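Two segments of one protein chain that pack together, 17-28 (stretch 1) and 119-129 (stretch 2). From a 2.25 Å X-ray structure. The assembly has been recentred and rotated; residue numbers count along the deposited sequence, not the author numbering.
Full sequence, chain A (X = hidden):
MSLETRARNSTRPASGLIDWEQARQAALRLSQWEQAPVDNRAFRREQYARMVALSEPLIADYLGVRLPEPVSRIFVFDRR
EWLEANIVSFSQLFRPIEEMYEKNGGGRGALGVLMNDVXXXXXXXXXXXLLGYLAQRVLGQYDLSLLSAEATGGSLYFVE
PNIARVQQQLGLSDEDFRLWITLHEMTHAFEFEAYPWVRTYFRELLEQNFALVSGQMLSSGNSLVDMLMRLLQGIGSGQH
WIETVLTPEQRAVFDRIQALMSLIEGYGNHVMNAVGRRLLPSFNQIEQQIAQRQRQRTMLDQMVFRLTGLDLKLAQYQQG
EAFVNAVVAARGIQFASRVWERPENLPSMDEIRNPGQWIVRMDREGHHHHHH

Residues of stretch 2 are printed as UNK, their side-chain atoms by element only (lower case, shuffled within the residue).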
ATOM      1  N   LEU A  17       6.640 -13.561  24.023  1.00 42.97           N
ATOM      2  CA  LEU A  17       6.085 -12.247  24.467  1.00 43.51           C
ATOM      3  C   LEU A  17       4.599 -12.098  24.117  1.00 43.21           C
ATOM      4  O   LEU A  17       3.816 -11.505  24.875  1.00 42.21           O
ATOM      5  CB  LEU A  17       6.858 -11.100  23.816  1.00 41.96           C
ATOM      6  CG  LEU A  17       6.322  -9.725  24.218  1.00 41.64           C
ATOM      7  CD1 LEU A  17       6.643  -9.487  25.682  1.00 42.30           C
ATOM      8  CD2 LEU A  17       6.948  -8.638  23.361  1.00 41.25           C
ATOM      9  N   ILE A  18       4.216 -12.633  22.961  1.00 41.77           N
ATOM     10  CA  ILE A  18       2.840 -12.521  22.509  1.00 40.12           C
ATOM     11  C   ILE A  18       2.250 -13.876  22.205  1.00 39.94           C
ATOM     12  O   ILE A  18       2.889 -14.711  21.567  1.00 41.91           O
ATOM     13  CB  ILE A  18       2.749 -11.673  21.228  1.00 39.72           C
ATOM     14  CG1 ILE A  18       3.394 -10.311  21.471  1.00 38.29           C
ATOM     15  CG2 ILE A  18       1.286 -11.528  20.794  1.00 39.07           C
ATOM     16  CD1 ILE A  18       3.622  -9.519  20.216  1.00 39.90           C
ATOM     17  N   ASP A  19       1.028 -14.099  22.666  1.00 39.02           N
ATOM     18  CA  ASP A  19       0.353 -15.356  22.391  1.00 37.57           C
ATOM     19  C   ASP A  19      -0.372 -15.182  21.063  1.00 36.93           C
ATOM     20  O   ASP A  19      -1.486 -14.646  21.012  1.00 35.05           O
ATOM     21  CB  ASP A  19      -0.655 -15.674  23.488  1.00 38.31           C
ATOM     22  CG  ASP A  19      -1.355 -16.990  23.253  1.00 36.73           C
ATOM     23  OD1 ASP A  19      -1.434 -17.417  22.086  1.00 37.44           O
ATOM     24  OD2 ASP A  19      -1.835 -17.586  24.226  1.00 39.13           O
ATOM     25  N   TRP A  20       0.269 -15.636  19.994  1.00 37.06           N
ATOM     26  CA  TRP A  20      -0.291 -15.500  18.661  1.00 37.53           C
ATOM     27  C   TRP A  20      -1.519 -16.336  18.348  1.00 37.62           C
ATOM     28  O   TRP A  20      -2.203 -16.084  17.363  1.00 38.82           O
ATOM     29  CB  TRP A  20       0.797 -15.736  17.619  1.00 36.71           C
ATOM     30  CG  TRP A  20       1.713 -14.570  17.545  1.00 36.23           C
ATOM     31  CD1 TRP A  20       2.981 -14.480  18.049  1.00 36.11           C
ATOM     32  CD2 TRP A  20       1.396 -13.275  17.021  1.00 35.50           C
ATOM     33  NE1 TRP A  20       3.469 -13.207  17.877  1.00 35.87           N
ATOM     34  CE2 TRP A  20       2.516 -12.446  17.250  1.00 35.34           C
ATOM     35  CE3 TRP A  20       0.273 -12.733  16.386  1.00 34.75           C
ATOM     36  CZ2 TRP A  20       2.545 -11.104  16.865  1.00 34.71           C
ATOM     37  CZ3 TRP A  20       0.303 -11.397  16.004  1.00 34.87           C
ATOM     38  CH2 TRP A  20       1.433 -10.601  16.246  1.00 35.38           C
ATOM     39  N   GLU A  21      -1.817 -17.327  19.172  1.00 39.34           N
ATOM     40  CA  GLU A  21      -3.001 -18.119  18.909  1.00 40.97           C
ATOM     41  C   GLU A  21      -4.192 -17.448  19.568  1.00 39.27           C
ATOM     42  O   GLU A  21      -5.337 -17.654  19.176  1.00 40.53           O
ATOM     43  CB  GLU A  21      -2.798 -19.556  19.378  1.00 45.57           C
ATOM     44  CG  GLU A  21      -2.390 -20.446  18.198  1.00 53.13           C
ATOM     45  CD  GLU A  21      -1.668 -21.716  18.604  1.00 56.75           C
ATOM     46  OE1 GLU A  21      -2.240 -22.521  19.372  1.00 59.42           O
ATOM     47  OE2 GLU A  21      -0.521 -21.905  18.142  1.00 59.63           O
ATOM     48  N   GLN A  22      -3.916 -16.620  20.567  1.00 37.03           N
ATOM     49  CA  GLN A  22      -4.976 -15.871  21.215  1.00 34.89           C
ATOM     50  C   GLN A  22      -5.270 -14.734  20.241  1.00 32.11           C
ATOM     51  O   GLN A  22      -6.424 -14.363  20.022  1.00 30.23           O
ATOM     52  CB  GLN A  22      -4.508 -15.296  22.554  1.00 34.48           C
ATOM     53  CG  GLN A  22      -5.445 -14.247  23.086  1.00 35.59           C
ATOM     54  CD  GLN A  22      -6.842 -14.786  23.294  1.00 37.78           C
ATOM     55  OE1 GLN A  22      -7.073 -15.592  24.196  1.00 38.10           O
ATOM     56  NE2 GLN A  22      -7.784 -14.353  22.452  1.00 38.59           N
ATOM     57  N   ALA A  23      -4.201 -14.197  19.659  1.00 29.45           N
ATOM     58  CA  ALA A  23      -4.301 -13.118  18.692  1.00 28.07           C
ATOM     59  C   ALA A  23      -5.112 -13.578  17.481  1.00 28.45           C
ATOM     60  O   ALA A  23      -6.030 -12.889  17.034  1.00 28.85           O
ATOM     61  CB  ALA A  23      -2.912 -12.676  18.263  1.00 28.43           C
ATOM     62  N   ARG A  24      -4.783 -14.761  16.969  1.00 31.94           N
ATOM     63  CA  ARG A  24      -5.478 -15.324  15.813  1.00 33.09           C
ATOM     64  C   ARG A  24      -6.972 -15.428  16.068  1.00 32.96           C
ATOM     65  O   ARG A  24      -7.773 -15.041  15.225  1.00 35.49           O
ATOM     66  CB  ARG A  24      -4.917 -16.706  15.464  1.00 34.44           C
ATOM     67  CG  ARG A  24      -5.717 -17.452  14.393  1.00 38.08           C
ATOM     68  CD  ARG A  24      -5.191 -18.874  14.207  1.00 42.00           C
ATOM     69  NE  ARG A  24      -6.247 -19.829  13.854  1.00 44.61           N
ATOM     70  CZ  ARG A  24      -6.760 -19.958  12.634  1.00 46.28           C
ATOM     71  NH1 ARG A  24      -6.313 -19.197  11.642  1.00 49.39           N
ATOM     72  NH2 ARG A  24      -7.722 -20.844  12.401  1.00 46.79           N
ATOM     73  N   GLN A  25      -7.350 -15.962  17.225  1.00 33.96           N
ATOM     74  CA  GLN A  25      -8.758 -16.093  17.582  1.00 34.47           C
ATOM     75  C   GLN A  25      -9.447 -14.754  17.708  1.00 32.62           C
ATOM     76  O   GLN A  25     -10.567 -14.574  17.234  1.00 33.96           O
ATOM     77  CB  GLN A  25      -8.895 -16.862  18.885  1.00 37.98           C
ATOM     78  CG  GLN A  25      -8.850 -18.340  18.661  1.00 45.12           C
ATOM     79  CD  GLN A  25      -9.887 -18.785  17.635  1.00 47.69           C
ATOM     80  OE1 GLN A  25     -11.088 -18.553  17.805  1.00 50.85           O
ATOM     81  NE2 GLN A  25      -9.425 -19.424  16.562  1.00 47.14           N
ATOM     82  N   ALA A  26      -8.769 -13.811  18.346  1.00 31.93           N
ATOM     83  CA  ALA A  26      -9.298 -12.465  18.532  1.00 30.65           C
ATOM     84  C   ALA A  26      -9.538 -11.798  17.176  1.00 29.72           C
ATOM     85  O   ALA A  26     -10.546 -11.118  16.985  1.00 31.35           O
ATOM     86  CB  ALA A  26      -8.315 -11.631  19.362  1.00 27.66           C
ATOM     87  N   ALA A  27      -8.596 -11.980  16.254  1.00 27.43           N
ATOM     88  CA  ALA A  27      -8.698 -11.402  14.918  1.00 25.86           C
ATOM     89  C   ALA A  27      -9.865 -12.005  14.156  1.00 25.50           C
ATOM     90  O   ALA A  27     -10.669 -11.287  13.570  1.00 25.86           O
ATOM     91  CB  ALA A  27      -7.399 -11.630  14.140  1.00 24.25           C
ATOM     92  N   LEU A  28      -9.943 -13.329  14.159  1.00 25.51           N
ATOM     93  CA  LEU A  28     -11.019 -14.037  13.473  1.00 27.38           C
ATOM     94  C   LEU A  28     -12.402 -13.603  13.934  1.00 29.19           C
ATOM     95  O   LEU A  28     -13.319 -13.441  13.125  1.00 29.70           O
ATOM     96  CB  LEU A  28     -10.870 -15.546  13.672  1.00 26.42           C
ATOM     97  CG  LEU A  28      -9.752 -16.170  12.835  1.00 26.89           C
ATOM     98  CD1 LEU A  28      -9.508 -17.620  13.279  1.00 26.80           C
ATOM     99  CD2 LEU A  28     -10.161 -16.130  11.359  1.00 25.70           C
ATOM    100  N   UNK A 119      -1.036 -12.097  30.184  1.00 37.53           N
ATOM    101  CA  UNK A 119      -0.344 -10.913  29.675  1.00 39.74           C
ATOM    102  C   UNK A 119       0.055 -11.086  28.219  1.00 37.94           C
ATOM    103  O   UNK A 119      -0.221 -10.226  27.392  1.00 37.71           O
ATOM    104  o   UNK A 119       1.477  -9.399  30.042  1.00 41.62           O
ATOM    105  c   UNK A 119       0.900 -10.609  30.498  1.00 38.82           C
ATOM    106  N   UNK A 120       0.726 -12.188  27.913  1.00 37.65           N
ATOM    107  CA  UNK A 120       1.103 -12.459  26.533  1.00 38.66           C
ATOM    108  C   UNK A 120      -0.228 -12.735  25.839  1.00 37.57           C
ATOM    109  O   UNK A 120      -0.361 -12.621  24.621  1.00 37.13           O
ATOM    110  c   UNK A 120       2.003 -13.687  26.457  1.00 39.13           C
ATOM    111  o   UNK A 120       1.294 -14.841  26.872  1.00 42.69           O
ATOM    112  N   UNK A 121      -1.212 -13.083  26.660  1.00 37.80           N
ATOM    113  CA  UNK A 121      -2.562 -13.378  26.209  1.00 37.84           C
ATOM    114  C   UNK A 121      -3.289 -12.058  25.976  1.00 36.47           C
ATOM    115  O   UNK A 121      -3.954 -11.865  24.949  1.00 36.25           O
ATOM    116  c   UNK A 121      -4.403 -16.325  27.962  1.00 44.64           C
ATOM    117  n   UNK A 121      -4.375 -18.393  26.570  1.00 48.99           N
ATOM    118  c   UNK A 121      -3.284 -14.194  27.283  1.00 38.61           C
ATOM    119  c   UNK A 121      -5.177 -17.548  27.497  1.00 47.84           C
ATOM    120  c   UNK A 121      -3.941 -15.472  26.792  1.00 40.87           C
ATOM    121  N   UNK A 122      -3.149 -11.157  26.948  1.00 34.09           N
ATOM    122  CA  UNK A 122      -3.776  -9.840  26.894  1.00 33.42           C
ATOM    123  C   UNK A 122      -3.143  -8.993  25.789  1.00 33.63           C
ATOM    124  O   UNK A 122      -3.762  -8.061  25.271  1.00 33.36           O
ATOM    125  c   UNK A 122      -5.878  -9.834  29.086  1.00 32.21           C
ATOM    126  c   UNK A 122      -4.110  -9.210  30.737  1.00 32.33           C
ATOM    127  c   UNK A 122      -4.402  -9.863  29.381  1.00 31.83           C
ATOM    128  c   UNK A 122      -3.659  -9.145  28.251  1.00 31.39           C
ATOM    129  N   UNK A 123      -1.901  -9.310  25.439  1.00 33.22           N
ATOM    130  CA  UNK A 123      -1.245  -8.609  24.343  1.00 34.23           C
ATOM    131  C   UNK A 123      -1.862  -9.167  23.060  1.00 32.86           C
ATOM    132  O   UNK A 123      -2.238  -8.420  22.162  1.00 33.84           O
ATOM    133  c   UNK A 123       2.601  -8.382  25.163  1.00 34.09           C
ATOM    134  c   UNK A 123       0.272  -8.859  24.343  1.00 34.81           C
ATOM    135  c   UNK A 123       1.124  -8.031  25.313  1.00 35.77           C
ATOM    136  c   UNK A 123       0.894  -6.556  25.032  1.00 34.56           C
ATOM    137  N   UNK A 124      -1.972 -10.493  22.998  1.00 32.89           N
ATOM    138  CA  UNK A 124      -2.548 -11.147  21.837  1.00 32.61           C
ATOM    139  C   UNK A 124      -3.953 -10.658  21.550  1.00 31.97           C
ATOM    140  O   UNK A 124      -4.330 -10.477  20.394  1.00 32.37           O
ATOM    141  N   UNK A 125      -4.736 -10.467  22.608  1.00 32.34           N
ATOM    142  CA  UNK A 125      -6.103  -9.970  22.479  1.00 31.23           C
ATOM    143  C   UNK A 125      -6.100  -8.609  21.786  1.00 31.63           C
ATOM    144  O   UNK A 125      -6.885  -8.359  20.867  1.00 31.38           O
ATOM    145  c   UNK A 125      -7.129 -11.170  24.443  1.00 31.80           C
ATOM    146  c   UNK A 125      -8.046  -8.985  23.753  1.00 29.65           C
ATOM    147  c   UNK A 125      -6.780  -9.811  23.873  1.00 31.14           C
ATOM    148  N   UNK A 126      -5.205  -7.732  22.227  1.00 31.45           N
ATOM    149  CA  UNK A 126      -5.125  -6.387  21.668  1.00 31.41           C
ATOM    150  C   UNK A 126      -4.609  -6.318  20.227  1.00 31.53           C
ATOM    151  O   UNK A 126      -5.178  -5.596  19.402  1.00 30.13           O
ATOM    152  c   UNK A 126      -4.903  -5.397  23.980  1.00 33.36           C
ATOM    153  n   UNK A 126      -3.176  -5.406  25.679  1.00 34.32           N
ATOM    154  c   UNK A 126      -4.010  -4.659  24.964  1.00 35.10           C
ATOM    155  o   UNK A 126      -4.060  -3.433  25.070  1.00 34.20           O
ATOM    156  c   UNK A 126      -4.290  -5.511  22.593  1.00 30.32           C
ATOM    157  N   UNK A 127      -3.548  -7.072  19.936  1.00 32.00           N
ATOM    158  CA  UNK A 127      -2.955  -7.113  18.602  1.00 32.44           C
ATOM    159  C   UNK A 127      -3.918  -7.818  17.647  1.00 32.88           C
ATOM    160  O   UNK A 127      -4.119  -7.377  16.516  1.00 34.57           O
ATOM    161  c   UNK A 127       0.675  -7.965  19.757  1.00 32.04           C
ATOM    162  c   UNK A 127      -1.612  -7.880  18.608  1.00 32.41           C
ATOM    163  c   UNK A 127      -1.028  -7.924  17.197  1.00 33.32           C
ATOM    164  c   UNK A 127      -0.632  -7.209  19.577  1.00 33.12           C
ATOM    165  N   UNK A 128      -4.501  -8.919  18.115  1.00 32.13           N
ATOM    166  CA  UNK A 128      -5.446  -9.662  17.307  1.00 32.79           C
ATOM    167  C   UNK A 128      -6.674  -8.818  17.053  1.00 32.61           C
ATOM    168  O   UNK A 128      -7.229  -8.809  15.957  1.00 34.97           O
ATOM    169  N   UNK A 129      -7.095  -8.090  18.080  1.00 33.27           N
ATOM    170  CA  UNK A 129      -8.257  -7.235  17.948  1.00 30.19           C
ATOM    171  C   UNK A 129      -8.028  -6.216  16.859  1.00 29.43           C
ATOM    172  O   UNK A 129      -8.876  -6.027  15.985  1.00 28.31           O
TER

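Position 119 carries one carbon ending in one oxygen, a short hydroxyl arm that makes no contact with stretch 1: a serine, Ser119. Its backbone O receives N of position 123 at 2.7 Å.

Position 120 has the same two atoms, carbon then oxygen, but its CB points toward the other stretch and lies 3.2 Å from Leu17 O. This is Ser120. Its backbone does the more specific work: Asp19 N donates a hydrogen bond to Ser120 O at 2.8 Å, while Ser120 CA makes a CA-H...O contact with Leu17 O at 3.3 Å.

Position 121 shows four carbons in a row ending in a nitrogen that lies near the carboxylate of Asp19; this is Lys121. Lys121 NZ reaches Asp19 OD2 at 3.5 Å, a salt bridge with a long separation. Asp19 OD1 meanwhile caps the first helix, accepting from Glu21 N at 2.9 Å and Gln22 N at 3.0 Å.

Position 122 has four carbons forked at the second and points away, touching nothing on stretch 1. It is Leu122.

Position 123 has the same four carbons forked at the second; this time the CA-to-CB bond points toward the partner, and the fork packs against Leu17 and Ile18. The branching makes it a leucine again. Leu123 CD1 packs 4.1 Å from Leu17 CG and 4.2 Å from Ile18 CG1, an apolar edge to the contact.

Position 124 has no side-chain atoms and is Gly124. An ideal CB here would lie 2.5 Å from Asp19 O, a clash. With that space empty, Gly124 O comes within 3.1 Å of Ala23 CA in a CA-H...O contact.

Position 125 bears one carbon carrying two more; its CB points away, yet one of the two outer carbons still meets Gln22. This is a valine, and Val125 CG2 lies 3.8 Å from Gln22 CG.

Position 126 has three carbons, the third carrying one oxygen and one nitrogen. Oxygen and nitrogen together identify an amide, Gln126. It turns from the interface, and its NE2 donates to Leu122 O at 2.7 Å.

Position 127 has four carbons forked at the first, one arm two carbons long; the end of the long arm meets Ile18 and the short arm meets Trp20. This is isoleucine. Ile127 CD1 touches Ile18 CD1 at 3.4 Å, and Ile127 CG2 approaches Trp20 CH2 obliquely at 3.8 Å.

Position 128 is again bare, Gly128. An ideal CB would fall 2.1 Å from Ala23 O and 2.9 Å from Ala26 CB, both clashes. Instead, Gly128 CA lies 3.3 Å from Ala23 O, and Gly128 O lies 3.2 Å from Ala27 CA, both CA-H...O contacts.

Position 129 also lacks a side chain, Gly129. Its N lies 4.0 Å from Ala26 CB.

The rule is small against small. Glycines four residues apart on one helix meet alanines on the other, bringing the axes to 7.0 Å at a crossing angle of -37°. Ala26 is the knob, seated among Gly124, Val125, Gly128 and Gly129. Backbone CA-H...O contacts line this close approach, larger apolar residues pack beside it, and the Asp19–Ser120 hydrogen bond ties the N-terminal ends together.

Stretch 2 119-129: SSKLLGVQIGG
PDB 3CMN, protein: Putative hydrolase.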